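Local structure of Rv1989c (MbcT) (Mycobacterium tuberculosis, 6FKG) at the interface of chains A and B and the interface of chains A and C. The protein degrades NAD(+) by phosphorolysis as the toxin of a type II toxin-antitoxin system, causing cell death unless its cognate antitoxin MbcA blocks the active site. Numbering follows the deposited sequence. Chains: chain A, Rv1989c (MbcT); chain B/C, Rv1990c (MbcA).

One toxin chain, A, meets two antitoxin chains here. Contact 1 joins helix 7-16 of A to the start of helix 7-19 of B. Contacts 2 and 3 both join A to C and share helix 99-110 of C, which supplies C:Met109 to one and C:Asp107 and C:Ala110 to the other. Between C-alpha centres, contacts 2 and 3 are about 16 Å apart, and contact 1 lies about 39 Å from contact 2 and 30 Å from contact 3. One toxin touching two antitoxins fits the known heterotetramers, which assemble into trimers. MbcA neutralises MbcT by blocking access to its active site. Contact 3 is polar and charged; contact 2 is mainly packing.

Contact 1: the interface of chains A and B. Residues chain A 7, 10-11, 14; chain B 6-8.
A:Gln11 meets B:Val7 because its CG stands anti to the backbone N (chi1 -163°) and its chain then bends at chi2 (75°), turning the amide toward the start of helix 7-19 of chain B. The carbonyl oxygen A:Gln11 OE1 accepts a hydrogen bond from B:Val7 N at 2.8 Å. The bond is nearly straight and uses a lone pair in the amide plane. In this small toxin-antitoxin interface the glutamine carbonyl thus caps the first N-H of helix 7-19. The same oxygen also touches water 1, which reaches A:Glu7 O and B:Leu8 N as well, so this water ties the two helices together. B:Val7 lays its CG2 branch against two side chains of helix 7-16: A:Gln11 CD at 3.8 Å and A:Asp14 CG at 3.6 Å. Next along, the extended A:Glu7 chain crosses B:Asn6 at about a right angle. Its carboxylate stacks on the B:Asn6 amide, with the planes 13° apart and A:Glu7 CD 3.6 Å from B:Asn6 CG. Water 2 lies between A:Glu7 OE1 and B:Asn6 OD1. B:Leu8 CD2 rests against the backbone of the same glutamate, 3.9 Å from A:Glu7 CA.

Contact 2: the interface of chains A and C. Residues chain A 76-79; chain C 69, 77, 80, 82, 109.
The loop after helix 63-76 of chain A, with the helix end itself, packs against helix 71-78, the end of helix 99-110 and nearby loops of chain C. A:Ala77 and C:Trp77 carry the contact. The indole presents its edge, with A:Ala77 CA lying in the ring plane 3.6 Å from C:Trp77 CD1. The methyl CB of A:Ala77 sits off the plane, toward the face on which C:Met109 and C:Leu69 lie, 3.7 Å from C:Trp77 CD1. CG anti to the backbone N (chi1 -175°) sends the ring toward the loop. C:Met109 comes from helix 99-110 and touches tip to tip. Its chain bends at chi3 (68°), and the terminal methyl C:Met109 CE lies 4.0 Å from A:Ala77 CB. C:Leu69 CD1 stands a little farther off, 4.2 Å from A:Ala77 CB. Polar groups lie on the other flank, but no nitrogen or oxygen of one chain comes close enough to bond to the other. C:Asn82 ND2 stays 3.6 Å from A:Ala76 O. This toxin-antitoxin patch therefore rests on packing and shape rather than on direct polar bonds. The two serines also meet only by van der Waals contact: A:Ser78 OG lies 3.5 Å from C:Ser80 CB.

Contact 3: the interface of chains A and C. Residues chain A 33, 37-41, 43; chain C 67, 107, 110-111.
Salt bridges centre on A:Arg33, whose guanidinium meets acidic groups of the antitoxin along its edge. It grips C:Glu67 side-on with two nitrogens. A:Arg33 NE donates to C:Glu67 OE2 at 2.8 Å, and A:Arg33 NH2 donates to C:Glu67 OE1 at 2.8 Å. Both oxygens are met on the syn side, but guanidinium and carboxylate planes are 40° apart and the nitrogens sit somewhat out of the carboxylate plane. A:Arg33 NH2 also donates to C:Asp107 OD1 at 2.9 Å, coming from above the carboxylate plane; this may favour the charged form of the aspartate. NH1 makes weak bonds to the same carboxylate and a longer salt bridge to C:Glu111 OE2, which lies in plane at the guanidinium edge. A:Arg43 NH1 lies beside C:Asp107 OD1 as a salt bridge, but its N-H points elsewhere and the approach is too tight to be relied on.

Hydrogen bonds from uncharged donors hold C:Glu111. A:Ser37 OG donates to C:Glu111 OE2 at 2.9 Å. A:Gly40 N, in the first turn of helix 39-44, donates to C:Glu111 OE1 at 2.9 Å. The two donors come from opposite faces of the carboxylate. The helix start may help stabilise a negative charge there. Water 3 links OE1 to A:Ala41 N.

Packing adds a face contact in this toxin-antitoxin interface: the methyl C:Ala110 CB lies over the guanidinium, toward its rim and 3.5 Å from A:Arg33 CZ.

Contact 1: the interface of chains A and B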
# COMPACT_ATOMS: atom_id res chain seq x y z
N GLU A 7 -7.88 24.95 -19.96
CA GLU A 7 -8.37 25.45 -21.24
C GLU A 7 -8.42 26.99 -21.27
O GLU A 7 -8.04 27.61 -22.27
CB GLU A 7 -9.76 24.89 -21.55
CG GLU A 7 -10.37 25.49 -22.82
CD GLU A 7 -11.77 25.01 -23.10
OE1 GLU A 7 -12.07 23.84 -22.77
OE2 GLU A 7 -12.57 25.80 -23.64
N VAL A 10 -4.77 28.51 -21.47
CA VAL A 10 -4.27 28.33 -22.83
C VAL A 10 -4.98 29.29 -23.78
O VAL A 10 -4.34 29.93 -24.63
CB VAL A 10 -4.46 26.87 -23.29
CG1 VAL A 10 -4.12 26.72 -24.79
CG2 VAL A 10 -3.61 25.94 -22.46
N GLN A 11 -6.29 29.42 -23.64
CA GLN A 11 -7.04 30.33 -24.49
C GLN A 11 -6.53 31.75 -24.31
O GLN A 11 -6.28 32.47 -25.27
CB GLN A 11 -8.54 30.26 -24.19
CG GLN A 11 -9.45 30.84 -25.27
CD GLN A 11 -9.59 29.93 -26.50
OE1 GLN A 11 -9.14 28.79 -26.51
NE2 GLN A 11 -10.23 30.46 -27.55
N ASP A 14 -2.97 32.27 -25.79
CA ASP A 14 -3.08 32.35 -27.24
C ASP A 14 -3.56 33.74 -27.69
O ASP A 14 -3.04 34.30 -28.65
CB ASP A 14 -4.03 31.28 -27.77
CG ASP A 14 -4.20 31.35 -29.29
OD1 ASP A 14 -3.33 30.82 -30.02
OD2 ASP A 14 -5.20 31.95 -29.75
N ASN B 6 -11.86 25.84 -29.18
CA ASN B 6 -10.87 26.31 -28.22
C ASN B 6 -9.47 25.83 -28.58
O ASN B 6 -9.29 24.75 -29.17
CB ASN B 6 -11.23 25.88 -26.79
CG ASN B 6 -11.09 24.39 -26.58
OD1 ASN B 6 -10.02 23.90 -26.22
ND2 ASN B 6 -12.18 23.65 -26.80
N VAL B 7 -8.48 26.64 -28.24
CA VAL B 7 -7.12 26.43 -28.71
C VAL B 7 -6.49 25.16 -28.13
O VAL B 7 -5.72 24.48 -28.80
CB VAL B 7 -6.23 27.65 -28.38
CG1 VAL B 7 -4.86 27.46 -28.97
CG2 VAL B 7 -6.87 28.89 -28.97
N LEU B 8 -6.82 24.83 -26.88
CA LEU B 8 -6.31 23.59 -26.29
C LEU B 8 -6.69 22.36 -27.14
O LEU B 8 -5.83 21.56 -27.52
CB LEU B 8 -6.82 23.43 -24.86
CG LEU B 8 -6.53 22.10 -24.18
CD1 LEU B 8 -5.05 21.81 -24.20
CD2 LEU B 8 -7.04 22.15 -22.76
O HOH W 1 -8.04 26.82 -25.10
O HOH W 2 -10.51 21.51 -24.12

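Contact 2: the interface of chains A and C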
# COMPACT_ATOMS: atom_id res chain seq x y z
N ALA A 76 20.65 31.62 -2.38
CA ALA A 76 19.94 30.35 -2.24
C ALA A 76 20.89 29.21 -1.83
O ALA A 76 20.47 28.26 -1.18
CB ALA A 76 19.22 29.99 -3.54
N ALA A 77 22.16 29.32 -2.22
CA ALA A 77 23.16 28.33 -1.83
C ALA A 77 23.85 28.72 -0.51
O ALA A 77 24.90 28.18 -0.16
CB ALA A 77 24.19 28.14 -2.94
N SER A 78 23.25 29.66 0.22
CA SER A 78 23.73 30.09 1.53
C SER A 78 25.12 30.71 1.51
O SER A 78 25.88 30.56 2.47
CB SER A 78 23.72 28.91 2.52
OG SER A 78 22.41 28.44 2.75
N THR A 79 25.46 31.41 0.44
CA THR A 79 26.75 32.08 0.39
C THR A 79 26.66 33.36 -0.43
O THR A 79 25.56 33.87 -0.70
CB THR A 79 27.84 31.15 -0.18
OG1 THR A 79 29.13 31.76 -0.02
CG2 THR A 79 27.60 30.85 -1.66
N LEU C 69 30.24 24.77 -6.37
CA LEU C 69 30.68 25.50 -5.18
C LEU C 69 32.08 25.09 -4.74
O LEU C 69 32.46 23.93 -4.89
CB LEU C 69 29.70 25.28 -4.03
CG LEU C 69 28.32 25.93 -4.14
CD1 LEU C 69 27.39 25.38 -3.05
CD2 LEU C 69 28.45 27.44 -4.03
N TRP C 77 26.72 23.96 2.44
CA TRP C 77 25.50 23.78 1.64
C TRP C 77 24.78 22.47 1.96
O TRP C 77 23.56 22.41 1.98
CB TRP C 77 25.86 23.83 0.15
CG TRP C 77 24.71 23.78 -0.84
CD1 TRP C 77 24.00 24.84 -1.33
CD2 TRP C 77 24.19 22.61 -1.51
NE1 TRP C 77 23.06 24.41 -2.25
CE2 TRP C 77 23.16 23.05 -2.37
CE3 TRP C 77 24.49 21.25 -1.45
CZ2 TRP C 77 22.42 22.17 -3.16
CZ3 TRP C 77 23.76 20.37 -2.25
CH2 TRP C 77 22.75 20.84 -3.10
N SER C 80 22.70 23.03 5.09
CA SER C 80 21.88 24.25 5.18
C SER C 80 20.50 24.01 4.59
O SER C 80 20.38 23.58 3.45
CB SER C 80 22.55 25.43 4.46
OG SER C 80 23.88 25.63 4.92
N ASN C 82 17.55 24.45 2.47
CA ASN C 82 17.54 25.06 1.15
C ASN C 82 16.11 25.37 0.73
O ASN C 82 15.29 24.46 0.61
CB ASN C 82 18.20 24.13 0.13
CG ASN C 82 18.59 24.84 -1.14
OD1 ASN C 82 17.77 25.54 -1.74
ND2 ASN C 82 19.85 24.70 -1.54
N MET C 109 21.81 24.54 -10.78
CA MET C 109 22.78 25.53 -10.33
C MET C 109 23.88 25.70 -11.37
O MET C 109 24.29 26.83 -11.66
CB MET C 109 23.36 25.13 -8.97
CG MET C 109 22.37 25.14 -7.83
SD MET C 109 23.05 24.32 -6.38
CE MET C 109 24.36 25.46 -5.90

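Contact 3: the interface of chains A and C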
# COMPACT_ATOMS: atom_id res chain seq x y z
N ARG A 33 29.80 23.69 -18.91
CA ARG A 33 28.48 23.50 -19.51
C ARG A 33 28.32 24.20 -20.86
O ARG A 33 28.97 25.21 -21.13
CB ARG A 33 27.40 24.00 -18.56
CG ARG A 33 27.37 23.27 -17.24
CD ARG A 33 27.56 21.77 -17.43
NE ARG A 33 27.46 21.07 -16.15
CZ ARG A 33 26.33 20.60 -15.65
NH1 ARG A 33 25.19 20.71 -16.32
NH2 ARG A 33 26.34 19.99 -14.47
N SER A 37 22.58 24.85 -23.47
CA SER A 37 21.88 23.72 -22.88
C SER A 37 20.75 24.18 -21.96
O SER A 37 20.86 25.22 -21.31
CB SER A 37 22.83 22.81 -22.10
OG SER A 37 22.10 21.80 -21.43
N GLY A 38 19.67 23.41 -21.92
CA GLY A 38 18.55 23.73 -21.06
C GLY A 38 18.09 22.55 -20.23
O GLY A 38 16.99 22.56 -19.68
N GLU A 39 18.92 21.52 -20.15
CA GLU A 39 18.54 20.28 -19.48
C GLU A 39 18.45 20.43 -17.96
O GLU A 39 17.69 19.70 -17.31
CB GLU A 39 19.51 19.17 -19.83
CG GLU A 39 19.60 18.96 -21.31
CD GLU A 39 18.28 18.53 -21.91
OE1 GLU A 39 17.50 17.84 -21.21
OE2 GLU A 39 18.03 18.92 -23.07
N GLY A 40 19.22 21.37 -17.41
CA GLY A 40 19.21 21.63 -15.98
C GLY A 40 17.83 22.07 -15.52
O GLY A 40 17.25 21.50 -14.59
N ALA A 41 17.29 23.08 -16.20
CA ALA A 41 15.96 23.56 -15.91
C ALA A 41 14.92 22.45 -16.12
O ALA A 41 13.92 22.39 -15.42
CB ALA A 41 15.63 24.77 -16.76
N ARG A 43 15.49 19.17 -15.63
CA ARG A 43 15.63 18.15 -14.61
C ARG A 43 15.01 18.62 -13.28
O ARG A 43 14.36 17.84 -12.59
CB ARG A 43 17.12 17.79 -14.42
CG ARG A 43 17.68 16.96 -15.57
CD ARG A 43 19.15 16.64 -15.38
NE ARG A 43 19.38 15.87 -14.16
CZ ARG A 43 20.56 15.76 -13.57
NH1 ARG A 43 21.62 16.40 -14.07
NH2 ARG A 43 20.69 15.03 -12.47
N GLU C 67 31.40 20.98 -8.73
CA GLU C 67 31.35 21.75 -9.97
C GLU C 67 30.78 23.15 -9.74
O GLU C 67 31.10 24.07 -10.48
CB GLU C 67 30.51 21.02 -11.04
CG GLU C 67 30.43 21.79 -12.37
CD GLU C 67 29.64 21.07 -13.47
OE1 GLU C 67 28.83 20.18 -13.17
OE2 GLU C 67 29.82 21.43 -14.66
N ASP C 107 22.45 20.42 -10.95
CA ASP C 107 22.55 20.63 -12.39
C ASP C 107 21.88 21.94 -12.79
O ASP C 107 22.34 22.60 -13.71
CB ASP C 107 21.93 19.48 -13.16
CG ASP C 107 22.67 19.20 -14.45
OD1 ASP C 107 23.75 18.60 -14.35
OD2 ASP C 107 22.16 19.57 -15.53
N ALA C 110 24.35 24.59 -11.92
CA ALA C 110 25.40 24.57 -12.95
C ALA C 110 24.95 25.20 -14.26
O ALA C 110 25.79 25.62 -15.05
CB ALA C 110 25.87 23.12 -13.22
N GLU C 111 23.63 25.26 -14.50
CA GLU C 111 23.11 25.89 -15.72
C GLU C 111 22.56 27.29 -15.49
O GLU C 111 21.93 27.88 -16.38
CB GLU C 111 22.04 25.00 -16.36
CG GLU C 111 22.62 23.69 -16.91
CD GLU C 111 21.80 23.07 -18.03
OE1 GLU C 111 20.77 23.64 -18.42
OE2 GLU C 111 22.20 22.00 -18.52
O HOH W 3 18.75 25.39 -17.92